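Local coordinates for protein lipocalin AI-4 (Rhodnius prolixus, PDB 5H9N) that binds cysteinyl leukotrienes such as leukotriene C4 inside a lipocalin barrel, and as a secreted salivary protein of a blood-feeding insect probably sequesters them, at residues K16-F21 with V98-A103; H35-E40 with D121-F126. The protein carries 1 engineered substitution. All blocks are in the same frame, centred on the assembly; numbering follows the deposited sequence.

How the contacts relate
Two contacts join early parts of the chain to late strands of one antiparallel lipocalin barrel. From the N terminus, 16-21 comes first, in the loop before helix 23-26, and contact 1 lays this segment on the end of strand 90-100 and the turn after it, closing a long loop of chain. Contact 2 pairs the end of strand 30-36 with strand 120-127, its exit loop adding side-chain bonds, and so seals the barrel between an early and a late strand. The segments alternate along the chain, so the two closures cross. Their centres are about 17 Å apart and their nearest atoms about 4 Å, with no touch: contact 1 is peripheral, whereas contact 2 reaches the ligand pocket.

Contact 1: K16-F21 with V98-A103; sequences KIMSGF and VETDYA
Backbone to backbone, Met18 N donates to Val98 O at 2.9 Å with an N-H...O angle of 150°, fixing an irregular loop against the end of strand 90-100 where Val98 and Glu99 form a classic beta bulge opposite Leu107. Met18 has the largest share of the contact. Its CG lies between the backbone N and the carbonyl carbon (chi1 65°), and the chain bends at chi3, which turns CE away from the extended course. CB meets Glu99 OE2 at 3.3 Å, SD rests 3.8 Å from Thr100 CG2, and CE reaches Tyr102 OH at 3.6 Å. The same Thr100 methyl lies over one face of the Tyr102 ring, offset toward its rim, and approaches the Phe21 ring at the edge, near its plane. Thr100 OG1 accepts from Tyr102 N, an ST turn, and is also bonded to Tyr105 O. Phe21 and Tyr102 pass obliquely, with Phe21 CE1 4.3 Å from Tyr102 CE1. At the ring's tip, Tyr102 OH is bonded to the backbone N of Asp22 and, at 2.6 Å, to a water in the ring plane that donates to Gly20 O. A second water donates to Val98 O at 3.1 Å and, weakly, to Lys16 O, which is also bonded to Lys141 NZ of helix 139-144. With a single direct backbone bond, at Met18, the contact otherwise rests on side-chain packing, one firm water link and one weak one; the doubly tied Tyr102 hydroxyl holds the far end.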
loop_
_atom_site.group_PDB
_atom_site.type_symbol
_atom_site.label_atom_id
_atom_site.label_comp_id
_atom_site.label_asym_id
_atom_site.label_seq_id
_atom_site.Cartn_x
_atom_site.Cartn_y
_atom_site.Cartn_z
ATOM N N LYS A 16 2.905 14.554 -6.477
ATOM C CA LYS A 16 3.910 13.723 -5.840
ATOM C C LYS A 16 3.899 12.274 -6.316
ATOM O O LYS A 16 4.785 11.494 -5.956
ATOM C CB LYS A 16 3.734 13.779 -4.321
ATOM C CG LYS A 16 4.042 15.159 -3.755
ATOM C CD LYS A 16 3.562 15.312 -2.325
ATOM C CE LYS A 16 3.864 16.708 -1.802
ATOM N NZ LYS A 16 3.229 16.951 -0.479
ATOM N N ILE A 17 2.912 11.914 -7.127
ATOM C CA ILE A 17 2.777 10.553 -7.645
ATOM C C ILE A 17 3.472 10.419 -8.995
ATOM O O ILE A 17 3.424 11.325 -9.818
ATOM C CB ILE A 17 1.283 10.163 -7.784
ATOM C CG1 ILE A 17 0.609 10.176 -6.411
ATOM C CG2 ILE A 17 1.128 8.791 -8.427
ATOM C CD1 ILE A 17 -0.892 9.937 -6.448
ATOM N N MET A 18 4.128 9.286 -9.217
ATOM C CA MET A 18 4.800 9.013 -10.480
ATOM C C MET A 18 3.890 9.222 -11.673
ATOM O O MET A 18 2.674 9.037 -11.595
ATOM C CB MET A 18 5.314 7.583 -10.518
ATOM C CG MET A 18 4.192 6.554 -10.502
ATOM S SD MET A 18 4.730 4.837 -10.389
ATOM C CE MET A 18 5.646 4.681 -11.920
ATOM N N SER A 19 4.490 9.604 -12.787
ATOM C CA SER A 19 3.762 9.655 -14.036
ATOM C C SER A 19 3.841 8.287 -14.703
ATOM O O SER A 19 4.770 7.505 -14.450
ATOM C CB SER A 19 4.327 10.740 -14.951
ATOM O OG SER A 19 5.705 10.522 -15.186
ATOM N N GLY A 20 2.844 7.991 -15.526
ATOM C CA GLY A 20 2.862 6.810 -16.364
ATOM C C GLY A 20 2.742 5.492 -15.625
ATOM O O GLY A 20 3.278 4.487 -16.078
ATOM N N PHE A 21 2.025 5.493 -14.510
ATOM C CA PHE A 21 1.789 4.264 -13.756
ATOM C C PHE A 21 1.123 3.205 -14.625
ATOM O O PHE A 21 0.128 3.478 -15.301
ATOM C CB PHE A 21 0.932 4.536 -12.523
ATOM C CG PHE A 21 0.548 3.292 -11.763
ATOM C CD1 PHE A 21 1.508 2.548 -11.093
ATOM C CD2 PHE A 21 -0.773 2.878 -11.706
ATOM C CE1 PHE A 21 1.162 1.409 -10.391
ATOM C CE2 PHE A 21 -1.126 1.735 -11.002
ATOM C CZ PHE A 21 -0.157 1.005 -10.335
ATOM N N VAL A 98 3.106 5.537 -5.261
ATOM C CA VAL A 98 3.872 6.761 -5.386
ATOM C C VAL A 98 5.018 6.600 -6.378
ATOM O O VAL A 98 5.233 7.459 -7.226
ATOM C CB VAL A 98 4.403 7.202 -4.006
ATOM C CG1 VAL A 98 5.225 8.466 -4.128
ATOM C CG2 VAL A 98 3.235 7.405 -3.033
ATOM N N GLU A 99 5.743 5.496 -6.266
ATOM C CA GLU A 99 6.884 5.223 -7.131
ATOM C C GLU A 99 7.096 3.725 -7.180
ATOM O O GLU A 99 7.030 3.079 -6.133
ATOM C CB GLU A 99 8.149 5.905 -6.601
ATOM C CG GLU A 99 8.278 7.383 -6.858
ATOM C CD GLU A 99 8.996 7.678 -8.154
ATOM O OE1 GLU A 99 10.196 8.018 -8.100
ATOM O OE2 GLU A 99 8.365 7.560 -9.223
ATOM N N THR A 100 7.361 3.158 -8.353
ATOM C CA THR A 100 7.671 1.727 -8.441
ATOM C C THR A 100 8.494 1.442 -9.674
ATOM O O THR A 100 8.368 2.156 -10.667
ATOM C CB THR A 100 6.391 0.848 -8.469
ATOM O OG1 THR A 100 6.755 -0.536 -8.492
ATOM C CG2 THR A 100 5.554 1.147 -9.687
ATOM N N ASP A 101 9.356 0.424 -9.611
ATOM C CA ASP A 101 10.033 -0.052 -10.816
ATOM C C ASP A 101 9.442 -1.394 -11.247
ATOM O O ASP A 101 9.965 -2.044 -12.147
ATOM C CB ASP A 101 11.555 -0.139 -10.605
ATOM C CG ASP A 101 11.982 -1.307 -9.725
ATOM O OD1 ASP A 101 11.141 -1.864 -9.001
ATOM O OD2 ASP A 101 13.183 -1.646 -9.760
ATOM N N TYR A 102 8.354 -1.796 -10.585
ATOM C CA TYR A 102 7.561 -3.007 -10.885
ATOM C C TYR A 102 8.262 -4.330 -10.584
ATOM O O TYR A 102 7.633 -5.255 -10.079
ATOM C CB TYR A 102 7.083 -3.002 -12.346
ATOM C CG TYR A 102 6.363 -1.726 -12.725
ATOM C CD1 TYR A 102 5.045 -1.515 -12.348
ATOM C CD2 TYR A 102 7.006 -0.732 -13.452
ATOM C CE1 TYR A 102 4.386 -0.352 -12.680
ATOM C CE2 TYR A 102 6.354 0.436 -13.788
ATOM C CZ TYR A 102 5.046 0.618 -13.410
ATOM O OH TYR A 102 4.401 1.791 -13.751
ATOM N N ALA A 103 9.548 -4.419 -10.896
ATOM C CA ALA A 103 10.304 -5.653 -10.755
ATOM C C ALA A 103 10.990 -5.827 -9.400
ATOM O O ALA A 103 11.426 -6.933 -9.070
ATOM C CB ALA A 103 11.336 -5.724 -11.858
HETATM O O HOH W 1 6.964 9.904 -8.165
HETATM O O HOH W 2 5.682 3.115 -15.526
#

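Contact 2: H35-E40 with D121-F126; sequences HSRDSE and DNFLLF. With LTX ((5~{S},6~{R},7~{E},9~{E},11~{Z},14~{Z})-6-[(2~{R})-2-[[(4~{S})-4-azanyl-5-oxidanyl-5-oxidanylidene-pentanoyl]amino]-3-( 2-hydroxy-2-oxoethylamino)-3-oxidanylidene-propyl]sulfanyl-5-oxidanyl-icosa-7,9,11,14-tetraenoic acid), chain B.
Asn122 and Asp38 grip each other: Asn122 OD1 accepts from Asp38 N at 2.9 Å, while its ND2 donates to Asp38 O at 3.0 Å. Ser36 OG reaches that same carbonyl from the opposite face of its plane. ND2 also donates to the leukotriene carboxylate oxygen O1 at 2.9 Å, nearly straight at 169°, so the loop helps to orient a pocket amide. In the strand pairing the packing is tight: Leu125 N bonds firmly to His35 O and Arg37 N to Phe123 O, and the His35 and Leu125 side chains lie side by side, though the return bond from His35 N to Leu125 O is weak and buried Phe123 N finds no partner. The solvent side is more polar. There Arg37, bent at chi3 (65°), meets Asp38 side-on through NE and NH2, and NH2 also bridges to Asp121 OD1 at 2.9 Å. The Arg37 guanidinium has Asn122 CA over one face, and NH1 sits at the edge of the Phe123 ring. One water joins NH1 to Asp121 OD2, which is also bonded to Tyr109 OH; another joins Asp38 OD2 to Asp121 O. Strand 120-127 runs antiparallel between strands 30-36 and 105-112, with Phe126 facing the ligand tail.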
loop_
_atom_site.group_PDB
_atom_site.type_symbol
_atom_site.label_atom_id
_atom_site.label_comp_id
_atom_site.label_asym_id
_atom_site.label_seq_id
_atom_site.Cartn_x
_atom_site.Cartn_y
_atom_site.Cartn_z
ATOM N N HIS A 35 8.689 -2.641 4.843
ATOM C CA HIS A 35 8.939 -1.454 5.655
ATOM C C HIS A 35 7.726 -0.551 5.641
ATOM O O HIS A 35 6.965 -0.564 4.667
ATOM C CB HIS A 35 10.129 -0.631 5.148
ATOM C CG HIS A 35 11.430 -1.365 5.114
ATOM N ND1 HIS A 35 11.685 -2.375 4.217
ATOM C CD2 HIS A 35 12.563 -1.202 5.838
ATOM C CE1 HIS A 35 12.912 -2.826 4.408
ATOM N NE2 HIS A 35 13.462 -2.136 5.389
ATOM N N SER A 36 7.562 0.287 6.654
ATOM C CA SER A 36 6.493 1.285 6.635
ATOM C C SER A 36 6.881 2.452 7.544
ATOM O O SER A 36 7.731 2.307 8.439
ATOM C CB SER A 36 5.158 0.660 7.047
ATOM O OG SER A 36 5.229 0.112 8.350
ATOM N N ARG A 37 6.293 3.619 7.305
ATOM C CA ARG A 37 6.581 4.802 8.108
ATOM C C ARG A 37 6.187 4.559 9.556
ATOM O O ARG A 37 6.964 4.817 10.462
ATOM C CB ARG A 37 5.842 6.023 7.552
ATOM C CG ARG A 37 6.157 7.299 8.327
ATOM C CD ARG A 37 5.183 8.421 8.012
ATOM N NE ARG A 37 3.831 8.084 8.455
ATOM C CZ ARG A 37 2.717 8.606 7.955
ATOM N NH1 ARG A 37 2.760 9.509 6.976
ATOM N NH2 ARG A 37 1.545 8.215 8.431
ATOM N N ASP A 38 4.959 4.084 9.751
ATOM C CA ASP A 38 4.407 3.773 11.066
ATOM C C ASP A 38 4.285 2.266 11.146
ATOM O O ASP A 38 3.910 1.628 10.161
ATOM C CB ASP A 38 3.028 4.410 11.266
ATOM C CG ASP A 38 3.012 5.905 11.015
ATOM O OD1 ASP A 38 4.080 6.540 11.070
ATOM O OD2 ASP A 38 1.907 6.446 10.783
ATOM N N SER A 39 4.576 1.683 12.301
ATOM C CA SER A 39 4.461 0.242 12.460
ATOM C C SER A 39 3.952 -0.116 13.846
ATOM O O SER A 39 3.995 0.691 14.766
ATOM C CB SER A 39 5.802 -0.436 12.199
ATOM O OG SER A 39 6.798 0.062 13.061
ATOM N N GLU A 40 3.453 -1.333 13.974
ATOM C CA GLU A 40 3.012 -1.841 15.258
ATOM C C GLU A 40 3.926 -2.974 15.679
ATOM O O GLU A 40 4.798 -3.399 14.920
ATOM C CB GLU A 40 1.562 -2.313 15.175
ATOM C CG GLU A 40 0.562 -1.203 14.891
ATOM C CD GLU A 40 0.432 -0.895 13.414
ATOM O OE1 GLU A 40 1.157 -1.520 12.610
ATOM O OE2 GLU A 40 -0.393 -0.026 13.057
ATOM N N ASP A 121 -3.287 6.804 8.086
ATOM C CA ASP A 121 -2.568 6.624 6.832
ATOM C C ASP A 121 -1.152 6.131 7.095
ATOM O O ASP A 121 -0.737 5.962 8.253
ATOM C CB ASP A 121 -2.593 7.903 5.969
ATOM C CG ASP A 121 -1.826 9.060 6.554
ATOM O OD1 ASP A 121 -1.171 8.913 7.606
ATOM O OD2 ASP A 121 -1.860 10.135 5.916
ATOM N N ASN A 122 -0.418 5.872 6.026
ATOM C CA ASN A 122 0.906 5.291 6.140
ATOM C C ASN A 122 1.587 5.376 4.797
ATOM O O ASN A 122 0.916 5.468 3.751
ATOM C CB ASN A 122 0.820 3.835 6.604
ATOM C CG ASN A 122 1.990 3.431 7.480
ATOM O OD1 ASN A 122 3.015 4.119 7.555
ATOM N ND2 ASN A 122 1.838 2.302 8.159
ATOM N N PHE A 123 2.915 5.345 4.817
ATOM C CA PHE A 123 3.684 5.045 3.609
ATOM C C PHE A 123 4.290 3.669 3.776
ATOM O O PHE A 123 4.806 3.332 4.840
ATOM C CB PHE A 123 4.761 6.088 3.343
ATOM C CG PHE A 123 4.220 7.400 2.849
ATOM C CD1 PHE A 123 3.825 8.382 3.749
ATOM C CD2 PHE A 123 4.105 7.663 1.482
ATOM C CE1 PHE A 123 3.335 9.603 3.302
ATOM C CE2 PHE A 123 3.613 8.869 1.033
ATOM C CZ PHE A 123 3.229 9.848 1.944
ATOM N N LEU A 124 4.181 2.877 2.712
ATOM C CA LEU A 124 4.495 1.456 2.700
ATOM C C LEU A 124 5.534 1.167 1.649
ATOM O O LEU A 124 5.408 1.636 0.522
ATOM C CB LEU A 124 3.236 0.649 2.388
ATOM C CG LEU A 124 1.976 0.939 3.208
ATOM C CD1 LEU A 124 0.813 0.106 2.694
ATOM C CD2 LEU A 124 2.199 0.667 4.669
ATOM N N LEU A 125 6.532 0.373 1.994
ATOM C CA LEU A 125 7.498 -0.109 1.020
ATOM C C LEU A 125 7.290 -1.597 0.798
ATOM O O LEU A 125 7.429 -2.409 1.739
ATOM C CB LEU A 125 8.927 0.160 1.467
ATOM C CG LEU A 125 10.013 -0.308 0.481
ATOM C CD1 LEU A 125 9.908 0.474 -0.830
ATOM C CD2 LEU A 125 11.401 -0.167 1.091
ATOM N N PHE A 126 6.935 -1.918 -0.444
ATOM C CA PHE A 126 6.784 -3.286 -0.901
ATOM C C PHE A 126 7.998 -3.712 -1.708
ATOM O O PHE A 126 8.594 -2.907 -2.434
ATOM C CB PHE A 126 5.517 -3.449 -1.740
ATOM C CG PHE A 126 4.247 -3.289 -0.958
ATOM C CD1 PHE A 126 3.717 -2.021 -0.719
ATOM C CD2 PHE A 126 3.592 -4.386 -0.423
ATOM C CE1 PHE A 126 2.546 -1.868 0.002
ATOM C CE2 PHE A 126 2.426 -4.228 0.301
ATOM C CZ PHE A 126 1.907 -2.971 0.503
HETATM O O2 LTX B . -2.243 1.934 6.400
HETATM C C1 LTX B . -1.670 1.663 7.481
HETATM O O1 LTX B . -0.678 0.896 7.547
HETATM C C2 LTX B . -2.185 2.302 8.749
HETATM C C3 LTX B . -2.917 1.255 9.583
HETATM C C4 LTX B . -3.854 0.428 8.705
HETATM C C5 LTX B . -4.781 -0.428 9.559
HETATM O O3 LTX B . -4.049 -1.496 10.177
HETATM C C6 LTX B . -5.931 -1.007 8.741
HETATM C C7 LTX B . -5.423 -1.963 7.669
HETATM C C8 LTX B . -5.556 -1.712 6.355
HETATM C C9 LTX B . -5.066 -2.681 5.362
HETATM C C10 LTX B . -5.356 -2.628 4.054
HETATM C C11 LTX B . -4.832 -3.650 3.142
HETATM C C12 LTX B . -5.009 -3.715 1.816
HETATM C C13 LTX B . -5.802 -2.721 0.986
HETATM C C14 LTX B . -5.001 -1.468 0.694
HETATM C C15 LTX B . -4.031 -1.403 -0.210
HETATM C C16 LTX B . -3.636 -2.588 -1.059
HETATM C C17 LTX B . -2.132 -2.566 -1.316
HETATM C C18 LTX B . -1.768 -3.632 -2.342
HETATM C C19 LTX B . -0.267 -3.864 -2.417
HETATM C C20 LTX B . 0.066 -4.903 -3.471
HETATM O O32 LTX B . -5.329 -7.464 8.679
HETATM C C21 LTX B . -5.873 -6.346 8.752
HETATM O O31 LTX B . -5.258 -5.270 8.604
HETATM C CA3 LTX B . -7.351 -6.296 9.038
HETATM N N3 LTX B . -7.818 -4.919 9.039
HETATM C C22 LTX B . -8.993 -4.542 9.535
HETATM O O33 LTX B . -9.758 -5.349 10.033
HETATM C CA2 LTX B . -9.388 -3.093 9.479
HETATM C CB2 LTX B . -8.336 -2.217 8.799
HETATM S SG2 LTX B . -7.015 -1.815 9.893
HETATM N N2 LTX B . -9.721 -2.608 10.801
HETATM C CD1 LTX B . -10.845 -1.944 11.036
HETATM O OE1 LTX B . -11.484 -1.380 10.159
HETATM C CG1 LTX B . -11.270 -1.930 12.486
HETATM C CB1 LTX B . -12.360 -0.899 12.735
HETATM C CA1 LTX B . -12.403 -0.547 14.220
HETATM N N1 LTX B . -11.039 -0.228 14.689
HETATM C C23 LTX B . -12.942 -1.693 15.022
HETATM O O11 LTX B . -12.243 -2.147 15.955
HETATM O O12 LTX B . -14.070 -2.143 14.731
HETATM O O HOH W 3 0.588 11.253 6.129
HETATM O O HOH W 4 -0.373 4.942 10.745
#